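Local coordinates for protein 4-dehydrase (PDB 2PO3) that probably acts as a pyridoxal phosphate-dependent sugar aminotransferase, a key enzyme in the biosynthesis of desosamine in Streptomyces venezuelae, at residues L53-E56 / F57-R60. Residues are numbered along the deposited sequence; the frame is centred on the assembly and turned at random.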
loop_
_atom_site.group_PDB
_atom_site.type_symbol
_atom_site.label_atom_id
_atom_site.label_comp_id
_atom_site.label_asym_id
_atom_site.label_seq_id
_atom_site.Cartn_x
_atom_site.Cartn_y
_atom_site.Cartn_z
ATOM N N LEU A 53 10.532 2.435 14.304
ATOM C CA LEU A 53 9.613 3.584 14.241
ATOM C C LEU A 53 8.175 3.069 14.165
ATOM O O LEU A 53 7.285 3.482 14.902
ATOM C CB LEU A 53 9.989 4.507 13.074
ATOM C CG LEU A 53 11.350 5.144 13.363
ATOM C CD1 LEU A 53 11.807 6.037 12.221
ATOM C CD2 LEU A 53 11.298 5.933 14.679
ATOM N N VAL A 54 7.964 2.097 13.277
ATOM C CA VAL A 54 6.650 1.540 13.157
ATOM C C VAL A 54 6.178 1.021 14.492
ATOM O O VAL A 54 5.065 1.276 14.915
ATOM C CB VAL A 54 6.661 0.423 12.126
ATOM C CG1 VAL A 54 5.369 -0.376 12.218
ATOM C CG2 VAL A 54 6.827 1.019 10.729
ATOM N N ARG A 55 7.035 0.270 15.158
ATOM C CA ARG A 55 6.659 -0.289 16.443
ATOM C C ARG A 55 6.282 0.780 17.418
ATOM O O ARG A 55 5.324 0.623 18.146
ATOM C CB ARG A 55 7.734 -1.188 17.061
ATOM C CG ARG A 55 7.886 -2.477 16.276
ATOM C CD ARG A 55 6.515 -3.080 15.977
ATOM N NE ARG A 55 6.598 -4.513 15.803
ATOM C CZ ARG A 55 6.232 -5.147 14.698
ATOM N NH1 ARG A 55 5.720 -4.494 13.649
ATOM N NH2 ARG A 55 6.385 -6.475 14.666
ATOM N N GLU A 56 7.035 1.859 17.427
ATOM C CA GLU A 56 6.718 2.958 18.332
ATOM C C GLU A 56 5.341 3.549 18.032
ATOM O O GLU A 56 4.473 3.762 18.892
ATOM C CB GLU A 56 7.807 4.045 18.299
ATOM C CG GLU A 56 7.699 5.032 19.479
ATOM C CD GLU A 56 8.577 6.246 19.285
ATOM O OE1 GLU A 56 9.649 6.193 18.699
ATOM O OE2 GLU A 56 8.061 7.358 19.771
ATOM N N PHE A 57 5.144 3.810 16.759
ATOM C CA PHE A 57 3.882 4.360 16.268
ATOM C C PHE A 57 2.725 3.436 16.660
ATOM O O PHE A 57 1.744 3.842 17.260
ATOM C CB PHE A 57 3.980 4.510 14.726
ATOM C CG PHE A 57 2.788 5.137 14.026
ATOM C CD1 PHE A 57 2.573 6.511 14.096
ATOM C CD2 PHE A 57 1.894 4.371 13.275
ATOM C CE1 PHE A 57 1.488 7.098 13.446
ATOM C CE2 PHE A 57 0.802 4.936 12.615
ATOM C CZ PHE A 57 0.598 6.310 12.722
ATOM N N GLU A 58 2.857 2.159 16.337
ATOM C CA GLU A 58 1.823 1.187 16.652
ATOM C C GLU A 58 1.381 1.298 18.087
ATOM O O GLU A 58 0.201 1.127 18.434
ATOM C CB GLU A 58 2.279 -0.257 16.329
ATOM C CG GLU A 58 2.329 -0.532 14.820
ATOM C CD GLU A 58 2.941 -1.861 14.569
ATOM O OE1 GLU A 58 3.700 -2.370 15.353
ATOM O OE2 GLU A 58 2.580 -2.416 13.450
ATOM N N GLU A 59 2.376 1.572 18.923
ATOM C CA GLU A 59 2.159 1.687 20.353
ATOM C C GLU A 59 1.293 2.882 20.736
ATOM O O GLU A 59 0.291 2.763 21.457
ATOM C CB GLU A 59 3.513 1.686 21.081
ATOM C CG GLU A 59 3.340 1.634 22.608
ATOM C CD GLU A 59 4.617 1.977 23.300
ATOM O OE1 GLU A 59 5.250 1.153 23.943
ATOM O OE2 GLU A 59 5.008 3.219 23.075
ATOM N N ARG A 60 1.725 4.042 20.238
ATOM C CA ARG A 60 1.001 5.245 20.485
ATOM C C ARG A 60 -0.387 5.074 19.887
ATOM O O ARG A 60 -1.413 5.297 20.537
ATOM C CB ARG A 60 1.753 6.450 19.939
ATOM C CG ARG A 60 3.185 6.516 20.445
ATOM C CD ARG A 60 3.875 7.763 19.929
ATOM N NE ARG A 60 3.161 8.999 20.268
ATOM C CZ ARG A 60 3.571 10.210 19.853
ATOM N NH1 ARG A 60 4.702 10.362 19.156
ATOM N NH2 ARG A 60 2.884 11.295 20.205
#
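Arg55 and Glu58 lie side by side and point the same way on helix 52-65, an i to i+3 pair within a protein of the DegT/DnrJ/EryC1 aminotransferase family. Arg55 is bent at its second torsion (chi2 -46°), which folds the chain over so that its end comes back toward Glu58. The guanidinium and carboxylate planes are turned 21° apart, and OE1 of Glu58 meets the guanidinium obliquely. The bridge is a long one, NH1 of Arg55 standing 3.4 Å from OE1 of Glu58, and CD of Arg55 packs against the same oxygen. The other carboxylate oxygen, OE2, has stronger partners: a salt bridge to Arg222 and a hydrogen bond from N of Ala72, in the edge strand 69-73. NH1 of Arg55 also lies close to Arg222, so the carboxylate probably offsets the charge of both arginines. One turn before Glu58, CG1 of Val54 packs against the carboxylate, 3.7 Å from OE2 of Glu58, the two side chains crossing at a slant.

Leu53 faces helices 31-44 and 246-276, and Phe57 meets Phe196 edge-to-face. The side chain of Phe57 lies about 10 Å from that of Lys200, the predicted site of cofactor attachment, unlinked here because the cofactor is joined to the sugar. Glu56 and Arg60, i to i+4 and with the charges in reverse order, come near but do not bridge: OE2 of Glu56 remains 4.5 Å from NH1 of Arg60, which pairs instead with Asp257. Beneath the side chains, N of Phe57 bonds to O of Leu53 at 2.9 Å, and N of Glu58 to O of Val54 at 2.8 Å. The next bond is less straight, N of Glu59 reaching O of Arg55 at 143°, while a second, weak bond runs from the same N to O of Glu56. That carbonyl oxygen also accepts N of Arg60, at 3.1 Å.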